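Local atomic coordinates of interphotoreceptor retinoid-binding protein (PDB entry 1J7X), a protein that binds retinoids and probably carries them between photoreceptors and the pigment epithelium across the interphotoreceptor matrix of the retina. Residues 111-116 / 148-153; 117-122 / 155-160; 161-166 / 189-194. All blocks are in the same frame, centred on the assembly; numbering follows the deposited sequence.

Contact 1: 111-116 / 148-153; sequences LRFDQF and RYNVGG
Tyr-149 CD2 sits over the centre of one face of the Arg-112 guanidinium, 3.4 Å from Arg-112 CZ, the two planes 30° apart. Arg-112 gets there with CG anti to the backbone N (chi1 172°) and its chain extended to NE. It grips Asp-114 side-on, Arg-112 NE to Asp-114 OD1 at 3.0 Å and Arg-112 NH2 to Asp-114 OD2 at 2.9 Å, both oxygens using syn lone pairs. An alanine in place of Arg-112 would remove this paired grip and the flat group that Tyr-149 CD2 rests against, and would probably leave Asp-114 and Tyr-149 less firmly placed. Water 1 links Asp-114 OD1 to Tyr-149 N. With CG anti to the backbone N, Asn-150 ND2 gives a bent bond of 2.9 Å to Phe-113 O, reaching it from above the carbonyl plane, while Asn-150 OD1 accepts Gly-152 N at 2.8 Å and sits at the edge of the Phe-116 ring. Phe-116 N closes the far end on Gly-152 O (2.8 Å, 164°). The Asn-150 bond to Gly-152 N makes an Asx turn, and the contact joins the loops that follow the neighbouring parallel strands 108-112 and 142-146 of a ClpP/crotonase-like domain.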
ATOM      1  N   LEU A 111     -14.543 -12.279  -4.539  1.00 16.12           N
ATOM      2  CA  LEU A 111     -14.767 -11.186  -3.557  1.00 15.28           C
ATOM      3  C   LEU A 111     -14.252  -9.916  -4.132  1.00 16.68           C
ATOM      4  O   LEU A 111     -13.067  -9.795  -4.486  1.00 16.69           O
ATOM      5  CB  LEU A 111     -14.027 -11.464  -2.257  1.00 15.78           C
ATOM      6  CG  LEU A 111     -13.939 -10.367  -1.255  1.00 14.20           C
ATOM      7  CD1 LEU A 111     -15.291  -9.836  -0.878  1.00 16.13           C
ATOM      8  CD2 LEU A 111     -13.234 -10.860  -0.102  1.00 17.78           C
ATOM      9  N   ARG A 112     -15.125  -8.939  -4.333  1.00 16.30           N
ATOM     10  CA  ARG A 112     -14.744  -7.630  -4.740  1.00 16.69           C
ATOM     11  C   ARG A 112     -15.166  -6.596  -3.764  1.00 18.21           C
ATOM     12  O   ARG A 112     -16.310  -6.656  -3.267  1.00 19.31           O
ATOM     13  CB  ARG A 112     -15.293  -7.252  -6.135  1.00 16.31           C
ATOM     14  CG  ARG A 112     -15.069  -5.812  -6.532  1.00 14.64           C
ATOM     15  CD  ARG A 112     -15.585  -5.495  -7.891  1.00 18.01           C
ATOM     16  NE  ARG A 112     -15.582  -4.068  -8.116  1.00 16.84           N
ATOM     17  CZ  ARG A 112     -16.077  -3.508  -9.177  1.00 22.04           C
ATOM     18  NH1 ARG A 112     -16.665  -4.280 -10.128  1.00 25.90           N
ATOM     19  NH2 ARG A 112     -16.063  -2.178  -9.302  1.00 23.35           N
ATOM     20  N   PHE A 113     -14.258  -5.591  -3.489  1.00 17.74           N
ATOM     21  CA  PHE A 113     -14.592  -4.420  -2.726  1.00 15.06           C
ATOM     22  C   PHE A 113     -13.609  -3.335  -3.200  1.00 15.27           C
ATOM     23  O   PHE A 113     -12.514  -3.697  -3.612  1.00 15.11           O
ATOM     24  CB  PHE A 113     -14.637  -4.600  -1.221  1.00 15.51           C
ATOM     25  CG  PHE A 113     -13.343  -5.090  -0.603  1.00 14.27           C
ATOM     26  CD1 PHE A 113     -12.928  -6.392  -0.781  1.00 16.38           C
ATOM     27  CD2 PHE A 113     -12.539  -4.204   0.078  1.00 16.14           C
ATOM     28  CE1 PHE A 113     -11.796  -6.801  -0.236  1.00 17.39           C
ATOM     29  CE2 PHE A 113     -11.418  -4.679   0.669  1.00 15.27           C
ATOM     30  CZ  PHE A 113     -11.040  -5.926   0.492  1.00 18.93           C
ATOM     31  N   ASP A 114     -14.022  -2.084  -3.217  1.00 13.70           N
ATOM     32  CA  ASP A 114     -13.292  -1.044  -3.870  1.00 17.82           C
ATOM     33  C   ASP A 114     -12.696   0.104  -2.974  1.00 16.99           C
ATOM     34  O   ASP A 114     -12.266   1.151  -3.502  1.00 16.52           O
ATOM     35  CB  ASP A 114     -14.145  -0.401  -4.893  1.00 18.57           C
ATOM     36  CG  ASP A 114     -14.623  -1.321  -5.959  1.00 18.47           C
ATOM     37  OD1 ASP A 114     -14.161  -2.443  -6.105  1.00 17.99           O
ATOM     38  OD2 ASP A 114     -15.563  -0.940  -6.714  1.00 20.17           O
ATOM     39  N   GLN A 115     -12.757  -0.111  -1.661  1.00 17.74           N
ATOM     40  CA  GLN A 115     -12.151   0.801  -0.733  1.00 15.89           C
ATOM     41  C   GLN A 115     -11.746   0.033   0.521  1.00 17.11           C
ATOM     42  O   GLN A 115     -12.218  -1.046   0.688  1.00 16.52           O
ATOM     43  CB  GLN A 115     -13.141   1.917  -0.421  1.00 19.82           C
ATOM     44  CG  GLN A 115     -14.336   1.515   0.270  1.00 25.34           C
ATOM     45  CD  GLN A 115     -15.182   2.694   0.657  1.00 33.06           C
ATOM     46  OE1 GLN A 115     -15.979   3.206  -0.203  1.00 37.32           O
ATOM     47  NE2 GLN A 115     -15.145   3.042   1.948  1.00 30.54           N
ATOM     48  N   PHE A 116     -10.908   0.618   1.362  1.00 16.49           N
ATOM     49  CA  PHE A 116     -10.494   0.075   2.658  1.00 16.47           C
ATOM     50  C   PHE A 116     -10.943   1.194   3.645  1.00 22.42           C
ATOM     51  O   PHE A 116     -10.421   2.256   3.669  1.00 24.91           O
ATOM     52  CB  PHE A 116      -8.995  -0.141   2.714  1.00 16.80           C
ATOM     53  CG  PHE A 116      -8.581  -1.483   2.226  1.00 13.61           C
ATOM     54  CD1 PHE A 116      -8.468  -1.714   0.890  1.00 13.05           C
ATOM     55  CD2 PHE A 116      -8.250  -2.488   3.136  1.00 17.20           C
ATOM     56  CE1 PHE A 116      -8.150  -2.968   0.478  1.00 16.73           C
ATOM     57  CE2 PHE A 116      -7.867  -3.727   2.716  1.00 17.47           C
ATOM     58  CZ  PHE A 116      -7.807  -3.960   1.391  1.00 16.26           C
ATOM     59  N   ARG A 148      -8.848  -4.635  -8.416  1.00 16.83           N
ATOM     60  CA  ARG A 148      -8.628  -3.806  -9.593  1.00 17.07           C
ATOM     61  C   ARG A 148      -9.274  -2.451  -9.521  1.00 17.87           C
ATOM     62  O   ARG A 148      -8.801  -1.539 -10.202  1.00 19.33           O
ATOM     63  CB  ARG A 148      -9.090  -4.488 -10.925  1.00 16.13           C
ATOM     64  CG  ARG A 148      -8.227  -5.701 -11.264  1.00 17.95           C
ATOM     65  CD  ARG A 148      -8.804  -6.494 -12.456  1.00 20.87           C
ATOM     66  NE  ARG A 148     -10.095  -7.044 -12.151  1.00 19.64           N
ATOM     67  CZ  ARG A 148     -10.861  -7.691 -13.035  1.00 25.60           C
ATOM     68  NH1 ARG A 148     -10.364  -7.949 -14.246  1.00 26.03           N
ATOM     69  NH2 ARG A 148     -12.039  -8.183 -12.665  1.00 19.93           N
ATOM     70  N   TYR A 149     -10.373  -2.303  -8.779  1.00 18.10           N
ATOM     71  CA  TYR A 149     -11.056  -1.043  -8.667  1.00 17.15           C
ATOM     72  C   TYR A 149     -10.931  -0.411  -7.310  1.00 17.25           C
ATOM     73  O   TYR A 149     -11.666   0.492  -6.964  1.00 14.91           O
ATOM     74  CB  TYR A 149     -12.582  -1.339  -9.001  1.00 19.38           C
ATOM     75  CG  TYR A 149     -12.723  -2.232 -10.221  1.00 21.66           C
ATOM     76  CD1 TYR A 149     -12.554  -1.726 -11.453  1.00 29.83           C
ATOM     77  CD2 TYR A 149     -12.848  -3.627 -10.091  1.00 24.02           C
ATOM     78  CE1 TYR A 149     -12.611  -2.537 -12.591  1.00 28.59           C
ATOM     79  CE2 TYR A 149     -12.901  -4.450 -11.201  1.00 25.34           C
ATOM     80  CZ  TYR A 149     -12.825  -3.885 -12.463  1.00 29.57           C
ATOM     81  OH  TYR A 149     -12.773  -4.711 -13.585  1.00 31.96           O
ATOM     82  N   ASN A 150      -9.978  -0.927  -6.501  1.00 14.28           N
ATOM     83  CA  ASN A 150      -9.840  -0.535  -5.124  1.00 15.68           C
ATOM     84  C   ASN A 150      -8.764   0.485  -4.942  1.00 16.61           C
ATOM     85  O   ASN A 150      -7.563   0.246  -5.044  1.00 15.53           O
ATOM     86  CB  ASN A 150      -9.701  -1.724  -4.288  1.00 12.32           C
ATOM     87  CG  ASN A 150      -9.833  -1.479  -2.794  1.00 14.89           C
ATOM     88  OD1 ASN A 150      -9.415  -0.445  -2.231  1.00 14.06           O
ATOM     89  ND2 ASN A 150     -10.424  -2.448  -2.095  1.00 13.57           N
ATOM     90  N   VAL A 151      -9.249   1.707  -4.724  1.00 17.22           N
ATOM     91  CA  VAL A 151      -8.399   2.881  -4.558  1.00 18.57           C
ATOM     92  C   VAL A 151      -7.980   3.091  -3.122  1.00 19.18           C
ATOM     93  O   VAL A 151      -7.281   4.015  -2.743  1.00 20.02           O
ATOM     94  CB  VAL A 151      -9.152   4.149  -5.042  1.00 20.71           C
ATOM     95  CG1 VAL A 151      -9.444   3.952  -6.526  1.00 24.10           C
ATOM     96  CG2 VAL A 151     -10.378   4.461  -4.156  1.00 26.00           C
ATOM     97  N   GLY A 152      -8.148   2.049  -2.320  1.00 16.80           N
ATOM     98  CA  GLY A 152      -7.646   2.016  -0.956  1.00 18.54           C
ATOM     99  C   GLY A 152      -8.380   2.900   0.030  1.00 18.59           C
ATOM    100  O   GLY A 152      -9.683   2.862   0.188  1.00 18.16           O
ATOM    101  N   GLY A 153      -7.575   3.574   0.800  1.00 20.08           N
ATOM    102  CA  GLY A 153      -7.974   4.414   1.982  1.00 19.78           C
ATOM    103  C   GLY A 153      -6.987   4.231   3.084  1.00 20.85           C
ATOM    104  O   GLY A 153      -5.771   3.951   2.860  1.00 23.67           O
TER
HETATM  105  O   HOH W   1     -11.804  -3.716  -6.701  1.00 17.44           O

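Contact 2: 117-122 / 155-160; sequences ADVSVI and STAVPL
Polar bonds converge on the hydroxyl of Thr-156, whose OG1 sits in the crowded position between backbone N and carbonyl carbon (chi1 60°). It donates to Asp-118 OD1 at 2.7 Å, coming down from above the carboxylate plane, and accepts the N-H of Val-119 at 2.6 Å in a fairly straight bond (162°). Ser-154 OG adds a further hydrogen bond to the same hydroxyl. The other carboxylate oxygen, Asp-118 OD2, takes both Ser-120 N and Ser-120 OG, the hydroxyl on its anti lone pair. Asp-118 is thus the N-cap of helix 119-137, with CG anti to its own backbone N (chi1 -176°), which lets OD2 reach Ser-120 N in the first turn of the helix. Within the ClpP/crotonase-like fold, this ties the start of that helix to the type I turn, Ser-155 to Val-158, that leads into helix 158-163. Water 2 makes a second link, donating to Ala-117 O at 2.7 Å and accepting from Ala-157 N at 2.8 Å.

Apolar contacts lie beside these bonds. Ala-157 CB lies 3.8 Å from Ile-122 CG1 and 4.0 Å from Val-119 CB. Farther along helix 158-163, Leu-160 and Ile-122 run antiparallel alongside one another, with Leu-160 CD2 4.1 Å from Ile-122 CG2.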
ATOM      1  N   ALA A 117     -11.902   0.917   4.455  1.00 20.25           N
ATOM      2  CA  ALA A 117     -12.303   1.871   5.482  1.00 21.48           C
ATOM      3  C   ALA A 117     -11.417   1.713   6.735  1.00 21.73           C
ATOM      4  O   ALA A 117     -10.763   0.705   6.895  1.00 18.53           O
ATOM      5  CB  ALA A 117     -13.704   1.586   5.836  1.00 21.14           C
ATOM      6  N   ASP A 118     -11.433   2.730   7.567  1.00 20.71           N
ATOM      7  CA  ASP A 118     -10.672   2.751   8.781  1.00 21.85           C
ATOM      8  C   ASP A 118     -11.155   1.578   9.689  1.00 19.37           C
ATOM      9  O   ASP A 118     -12.320   1.154   9.612  1.00 18.24           O
ATOM     10  CB  ASP A 118     -10.881   4.075   9.535  1.00 23.31           C
ATOM     11  CG  ASP A 118     -10.028   4.159  10.767  1.00 28.22           C
ATOM     12  OD1 ASP A 118      -8.806   4.392  10.634  1.00 35.17           O
ATOM     13  OD2 ASP A 118     -10.531   3.873  11.878  1.00 31.72           O
ATOM     14  N   VAL A 119     -10.241   1.103  10.512  1.00 20.00           N
ATOM     15  CA  VAL A 119     -10.599  -0.007  11.367  1.00 18.80           C
ATOM     16  C   VAL A 119     -11.832   0.334  12.279  1.00 21.93           C
ATOM     17  O   VAL A 119     -12.543  -0.567  12.726  1.00 18.06           O
ATOM     18  CB  VAL A 119      -9.378  -0.566  12.131  1.00 20.90           C
ATOM     19  CG1 VAL A 119      -8.940   0.387  13.212  1.00 17.79           C
ATOM     20  CG2 VAL A 119      -9.668  -1.975  12.662  1.00 25.78           C
ATOM     21  N   SER A 120     -12.039   1.643  12.550  1.00 19.95           N
ATOM     22  CA  SER A 120     -13.169   2.003  13.426  1.00 23.92           C
ATOM     23  C   SER A 120     -14.502   1.701  12.740  1.00 23.40           C
ATOM     24  O   SER A 120     -15.484   1.397  13.411  1.00 23.01           O
ATOM     25  CB  SER A 120     -13.038   3.418  13.908  1.00 22.81           C
ATOM     26  OG  SER A 120     -13.067   4.365  12.849  1.00 28.31           O
ATOM     27  N   VAL A 121     -14.514   1.794  11.409  1.00 21.57           N
ATOM     28  CA  VAL A 121     -15.639   1.510  10.597  1.00 20.57           C
ATOM     29  C   VAL A 121     -15.842   0.038  10.478  1.00 21.56           C
ATOM     30  O   VAL A 121     -16.962  -0.490  10.671  1.00 19.83           O
ATOM     31  CB  VAL A 121     -15.529   2.184   9.269  1.00 23.44           C
ATOM     32  CG1 VAL A 121     -16.693   1.727   8.359  1.00 23.54           C
ATOM     33  CG2 VAL A 121     -15.487   3.763   9.457  1.00 24.11           C
ATOM     34  N   ILE A 122     -14.757  -0.700  10.198  1.00 20.95           N
ATOM     35  CA  ILE A 122     -14.841  -2.108  10.068  1.00 22.43           C
ATOM     36  C   ILE A 122     -15.346  -2.745  11.319  1.00 22.74           C
ATOM     37  O   ILE A 122     -16.070  -3.735  11.258  1.00 22.15           O
ATOM     38  CB  ILE A 122     -13.524  -2.827   9.653  1.00 21.26           C
ATOM     39  CG1 ILE A 122     -13.035  -2.308   8.310  1.00 24.20           C
ATOM     40  CG2 ILE A 122     -13.661  -4.366   9.619  1.00 24.42           C
ATOM     41  CD1 ILE A 122     -14.020  -2.622   7.153  1.00 27.20           C
ATOM     42  N   SER A 155      -4.990   2.415   6.105  1.00 19.57           N
ATOM     43  CA  SER A 155      -4.426   1.061   6.233  1.00 20.97           C
ATOM     44  C   SER A 155      -4.744   0.474   7.581  1.00 18.28           C
ATOM     45  O   SER A 155      -4.276  -0.612   7.877  1.00 19.28           O
ATOM     46  CB  SER A 155      -2.869   1.039   5.996  1.00 23.78           C
ATOM     47  OG  SER A 155      -2.700   1.581   4.692  1.00 29.16           O
ATOM     48  N   THR A 156      -5.466   1.189   8.416  1.00 17.92           N
ATOM     49  CA  THR A 156      -5.689   0.697   9.820  1.00 19.76           C
ATOM     50  C   THR A 156      -6.342  -0.666   9.967  1.00 19.10           C
ATOM     51  O   THR A 156      -6.068  -1.377  10.896  1.00 18.82           O
ATOM     52  CB  THR A 156      -6.499   1.728  10.678  1.00 18.02           C
ATOM     53  OG1 THR A 156      -7.795   1.996  10.108  1.00 19.73           O
ATOM     54  CG2 THR A 156      -5.770   3.078  10.775  1.00 24.81           C
ATOM     55  N   ALA A 157      -7.146  -1.064   8.974  1.00 14.83           N
ATOM     56  CA  ALA A 157      -7.791  -2.408   9.001  1.00 16.96           C
ATOM     57  C   ALA A 157      -7.071  -3.463   8.221  1.00 16.64           C
ATOM     58  O   ALA A 157      -7.497  -4.573   8.186  1.00 16.70           O
ATOM     59  CB  ALA A 157      -9.190  -2.325   8.501  1.00 18.07           C
ATOM     60  N   VAL A 158      -5.898  -3.154   7.616  1.00 13.94           N
ATOM     61  CA  VAL A 158      -5.210  -4.164   6.866  1.00 15.01           C
ATOM     62  C   VAL A 158      -4.797  -5.385   7.670  1.00 16.03           C
ATOM     63  O   VAL A 158      -4.938  -6.501   7.218  1.00 15.63           O
ATOM     64  CB  VAL A 158      -4.087  -3.497   6.076  1.00 15.50           C
ATOM     65  CG1 VAL A 158      -3.247  -4.464   5.358  1.00 16.37           C
ATOM     66  CG2 VAL A 158      -4.661  -2.552   4.984  1.00 18.13           C
ATOM     67  N   PRO A 159      -4.203  -5.189   8.859  1.00 15.00           N
ATOM     68  CA  PRO A 159      -3.840  -6.350   9.634  1.00 16.41           C
ATOM     69  C   PRO A 159      -5.007  -7.265   9.955  1.00 16.37           C
ATOM     70  O   PRO A 159      -4.915  -8.476   9.874  1.00 17.73           O
ATOM     71  CB  PRO A 159      -3.167  -5.748  10.892  1.00 15.14           C
ATOM     72  CG  PRO A 159      -2.631  -4.382  10.370  1.00 19.08           C
ATOM     73  CD  PRO A 159      -3.729  -3.895   9.393  1.00 18.12           C
ATOM     74  N   LEU A 160      -6.119  -6.682  10.308  1.00 19.26           N
ATOM     75  CA  LEU A 160      -7.324  -7.417  10.634  1.00 18.34           C
ATOM     76  C   LEU A 160      -7.784  -8.202   9.447  1.00 19.65           C
ATOM     77  O   LEU A 160      -8.073  -9.387   9.555  1.00 17.04           O
ATOM     78  CB  LEU A 160      -8.404  -6.431  11.139  1.00 17.12           C
ATOM     79  CG  LEU A 160      -9.741  -7.174  11.464  1.00 21.18           C
ATOM     80  CD1 LEU A 160      -9.473  -8.184  12.538  1.00 25.36           C
ATOM     81  CD2 LEU A 160     -10.817  -6.171  11.930  1.00 18.49           C
TER
HETATM   82  O   HOH W   2      -8.223  -0.142   6.556  1.00 15.52           O

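Contact 3: 161-166 / 189-194; sequences LLSYFL and YSHPKV
Val-194 lies over one face of the Tyr-164 ring, the two side chains crossing obliquely. Its CB sits 3.8 Å from the ring centroid and 22° off the normal, a CH-pi contact displaced toward the hydroxyl-bearing rim, where Val-194 CB comes 3.5 Å from Tyr-164 CZ. The two methyls spread over the same face: CG1, anti to the carbonyl carbon of Val-194, lies toward Tyr-164 CE1, whereas Val-194 CG2, in the crowded position, comes 3.6 Å from Tyr-164 CE2. The ring stands here because its CG is anti to the carbonyl carbon (chi1 -73°), and its far end is fixed by a hydrogen bond from the hydroxyl to Leu-195 O, one residue beyond the valine. Trp-134 also stacks with this ring.

Ser-163 points its side chain at the same loop. With OG beside its own backbone N, it accepts the N-H of His-191 at 2.8 Å in a bond of 161°, and it also bonds to Pro-159 O one helical turn back. The hydroxyl therefore joins a backbone carbonyl of the helix to a backbone amide of the loop. Its CB contributes as well, packing 3.6 Å from Val-194 CG1, so that this methyl touches both Ser-163 and Tyr-164. On the other flank Ser-190 offers carbon rather than oxygen: its CB lies 3.7 Å from Leu-166 CD1, while its OG is bonded to Ile-172 N.

The contact thus fastens the last part of helix 158-163, and the type I turn from Ser-163 to Leu-166, to the loop leaving strand 186-189. On other sides of segment 161-166, Leu-161 and Leu-162 touch helix 216-226, and Phe-165 packs on strand 142-146.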
ATOM      1  N   LEU A 161      -7.864  -7.569   8.274  1.00 18.30           N
ATOM      2  CA  LEU A 161      -8.270  -8.306   7.093  1.00 19.05           C
ATOM      3  C   LEU A 161      -7.359  -9.455   6.781  1.00 19.64           C
ATOM      4  O   LEU A 161      -7.762 -10.544   6.435  1.00 19.33           O
ATOM      5  CB  LEU A 161      -8.413  -7.369   5.892  1.00 19.36           C
ATOM      6  CG  LEU A 161      -8.728  -8.015   4.571  1.00 26.78           C
ATOM      7  CD1 LEU A 161     -10.027  -8.698   4.648  1.00 28.51           C
ATOM      8  CD2 LEU A 161      -8.808  -7.047   3.361  1.00 29.14           C
ATOM      9  N   LEU A 162      -6.068  -9.203   6.821  1.00 19.72           N
ATOM     10  CA  LEU A 162      -5.117 -10.199   6.501  1.00 18.13           C
ATOM     11  C   LEU A 162      -5.308 -11.447   7.376  1.00 18.31           C
ATOM     12  O   LEU A 162      -5.127 -12.570   6.931  1.00 17.28           O
ATOM     13  CB  LEU A 162      -3.759  -9.619   6.702  1.00 18.10           C
ATOM     14  CG  LEU A 162      -3.187  -8.705   5.634  1.00 19.41           C
ATOM     15  CD1 LEU A 162      -1.892  -8.033   6.168  1.00 18.01           C
ATOM     16  CD2 LEU A 162      -2.880  -9.416   4.392  1.00 18.87           C
ATOM     17  N   SER A 163      -5.707 -11.211   8.614  1.00 18.59           N
ATOM     18  CA  SER A 163      -5.883 -12.281   9.639  1.00 19.22           C
ATOM     19  C   SER A 163      -6.900 -13.294   9.272  1.00 20.94           C
ATOM     20  O   SER A 163      -6.846 -14.422   9.755  1.00 19.70           O
ATOM     21  CB  SER A 163      -6.176 -11.678  10.976  1.00 20.34           C
ATOM     22  OG  SER A 163      -5.115 -10.790  11.423  1.00 21.20           O
ATOM     23  N   TYR A 164      -7.784 -12.970   8.347  1.00 19.70           N
ATOM     24  CA  TYR A 164      -8.737 -13.974   7.847  1.00 18.30           C
ATOM     25  C   TYR A 164      -8.107 -15.013   6.939  1.00 20.95           C
ATOM     26  O   TYR A 164      -8.762 -16.012   6.576  1.00 20.94           O
ATOM     27  CB  TYR A 164      -9.946 -13.285   7.127  1.00 20.18           C
ATOM     28  CG  TYR A 164     -10.906 -12.615   8.069  1.00 18.00           C
ATOM     29  CD1 TYR A 164     -10.685 -11.331   8.559  1.00 16.59           C
ATOM     30  CD2 TYR A 164     -12.104 -13.176   8.358  1.00 19.83           C
ATOM     31  CE1 TYR A 164     -11.512 -10.696   9.458  1.00 19.68           C
ATOM     32  CE2 TYR A 164     -12.942 -12.589   9.324  1.00 19.64           C
ATOM     33  CZ  TYR A 164     -12.689 -11.353   9.817  1.00 18.04           C
ATOM     34  OH  TYR A 164     -13.580 -10.754  10.701  1.00 21.25           O
ATOM     35  N   PHE A 165      -6.866 -14.779   6.549  1.00 19.81           N
ATOM     36  CA  PHE A 165      -6.168 -15.697   5.646  1.00 20.09           C
ATOM     37  C   PHE A 165      -4.979 -16.368   6.289  1.00 24.98           C
ATOM     38  O   PHE A 165      -4.165 -16.986   5.592  1.00 27.25           O
ATOM     39  CB  PHE A 165      -5.790 -14.950   4.390  1.00 20.73           C
ATOM     40  CG  PHE A 165      -6.934 -14.364   3.690  1.00 18.50           C
ATOM     41  CD1 PHE A 165      -7.769 -15.118   2.893  1.00 22.79           C
ATOM     42  CD2 PHE A 165      -7.261 -13.085   3.878  1.00 18.52           C
ATOM     43  CE1 PHE A 165      -8.840 -14.519   2.295  1.00 15.30           C
ATOM     44  CE2 PHE A 165      -8.372 -12.481   3.370  1.00 17.96           C
ATOM     45  CZ  PHE A 165      -9.177 -13.200   2.531  1.00 19.35           C
ATOM     46  N   LEU A 166      -4.902 -16.297   7.622  1.00 26.18           N
ATOM     47  CA  LEU A 166      -3.748 -16.878   8.344  1.00 30.24           C
ATOM     48  C   LEU A 166      -4.269 -17.778   9.440  1.00 34.26           C
ATOM     49  O   LEU A 166      -5.453 -17.875   9.584  1.00 34.65           O
ATOM     50  CB  LEU A 166      -2.931 -15.819   9.002  1.00 30.20           C
ATOM     51  CG  LEU A 166      -2.388 -14.805   8.021  1.00 26.30           C
ATOM     52  CD1 LEU A 166      -1.804 -13.622   8.799  1.00 34.13           C
ATOM     53  CD2 LEU A 166      -1.299 -15.417   7.189  1.00 33.46           C
ATOM     54  N   TYR A 189       1.456  -7.022  13.713  1.00 21.84           N
ATOM     55  CA  TYR A 189       1.123  -8.374  13.701  1.00 23.05           C
ATOM     56  C   TYR A 189      -0.366  -8.582  13.324  1.00 22.20           C
ATOM     57  O   TYR A 189      -1.098  -7.676  13.488  1.00 24.63           O
ATOM     58  CB  TYR A 189       1.306  -9.012  15.128  1.00 24.98           C
ATOM     59  CG  TYR A 189       2.759  -8.992  15.581  1.00 20.52           C
ATOM     60  CD1 TYR A 189       3.651  -9.933  15.188  1.00 28.17           C
ATOM     61  CD2 TYR A 189       3.200  -7.950  16.361  1.00 31.66           C
ATOM     62  CE1 TYR A 189       4.964  -9.830  15.602  1.00 27.10           C
ATOM     63  CE2 TYR A 189       4.514  -7.902  16.736  1.00 29.36           C
ATOM     64  CZ  TYR A 189       5.323  -8.830  16.348  1.00 23.82           C
ATOM     65  OH  TYR A 189       6.689  -8.658  16.740  1.00 36.24           O
ATOM     66  N   SER A 190      -0.657  -9.787  12.940  1.00 23.24           N
ATOM     67  CA  SER A 190      -1.969 -10.288  12.656  1.00 23.93           C
ATOM     68  C   SER A 190      -2.689 -10.397  13.982  1.00 22.38           C
ATOM     69  O   SER A 190      -2.093 -10.430  15.023  1.00 20.80           O
ATOM     70  CB  SER A 190      -1.918 -11.648  11.971  1.00 24.72           C
ATOM     71  OG  SER A 190      -1.330 -12.655  12.709  1.00 27.77           O
ATOM     72  N   HIS A 191      -3.990 -10.483  13.928  1.00 21.75           N
ATOM     73  CA  HIS A 191      -4.832 -10.706  15.111  1.00 23.03           C
ATOM     74  C   HIS A 191      -5.038 -12.177  15.421  1.00 24.22           C
ATOM     75  O   HIS A 191      -5.273 -12.952  14.522  1.00 22.10           O
ATOM     76  CB  HIS A 191      -6.184 -10.019  14.918  1.00 22.26           C
ATOM     77  CG  HIS A 191      -6.132  -8.549  15.129  1.00 27.64           C
ATOM     78  ND1 HIS A 191      -6.611  -7.954  16.295  1.00 27.10           N
ATOM     79  CD2 HIS A 191      -5.505  -7.551  14.428  1.00 29.67           C
ATOM     80  CE1 HIS A 191      -6.309  -6.665  16.279  1.00 30.76           C
ATOM     81  NE2 HIS A 191      -5.669  -6.391  15.138  1.00 28.25           N
ATOM     82  N   PRO A 192      -4.972 -12.554  16.680  1.00 23.31           N
ATOM     83  CA  PRO A 192      -5.253 -13.901  17.124  1.00 25.53           C
ATOM     84  C   PRO A 192      -6.730 -14.297  17.076  1.00 24.13           C
ATOM     85  O   PRO A 192      -7.023 -15.449  17.160  1.00 28.05           O
ATOM     86  CB  PRO A 192      -4.747 -13.875  18.577  1.00 24.88           C
ATOM     87  CG  PRO A 192      -5.017 -12.498  19.024  1.00 24.92           C
ATOM     88  CD  PRO A 192      -4.536 -11.665  17.803  1.00 26.40           C
ATOM     89  N   LYS A 193      -7.611 -13.361  16.906  1.00 23.14           N
ATOM     90  CA  LYS A 193      -9.046 -13.660  16.814  1.00 22.24           C
ATOM     91  C   LYS A 193      -9.699 -12.715  15.841  1.00 20.37           C
ATOM     92  O   LYS A 193      -9.440 -11.534  15.889  1.00 22.53           O
ATOM     93  CB  LYS A 193      -9.676 -13.532  18.187  1.00 22.37           C
ATOM     94  CG  LYS A 193     -11.199 -13.694  18.207  1.00 23.03           C
ATOM     95  CD  LYS A 193     -11.596 -15.095  17.918  1.00 25.48           C
ATOM     96  CE  LYS A 193     -13.185 -15.240  17.595  1.00 30.54           C
ATOM     97  NZ  LYS A 193     -13.930 -14.270  18.435  1.00 34.87           N
ATOM     98  N   VAL A 194     -10.494 -13.272  14.928  1.00 20.58           N
ATOM     99  CA  VAL A 194     -11.292 -12.444  14.050  1.00 18.49           C
ATOM    100  C   VAL A 194     -12.802 -12.740  14.291  1.00 20.24           C
ATOM    101  O   VAL A 194     -13.140 -13.809  14.869  1.00 21.88           O
ATOM    102  CB  VAL A 194     -10.959 -12.738  12.541  1.00 19.39           C
ATOM    103  CG1 VAL A 194      -9.407 -12.348  12.322  1.00 22.58           C
ATOM    104  CG2 VAL A 194     -11.302 -14.122  12.118  1.00 21.00           C
TER

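Overall arrangement
From the N terminus, the chain runs off strand 108-112 through 111-116 and straight into 117-122, where helix 119-137 begins; strand 142-146 then leads to 148-153 and 155-160. Contacts 1 and 2 close on these two connections in the same order, so their loops cross rather than nest, and together they set two successive strand-to-helix passages side by side. Contact 3 opens only afterwards, closing a loop of 22 residues that carries strands 173-179 and 186-189. Helix 158-163 serves contacts 2 and 3 at its two ends. Its Leu-161 also reaches back to Phe-113 and Phe-116, and Val-158 to Phe-116, bringing contact 1 into the same packing.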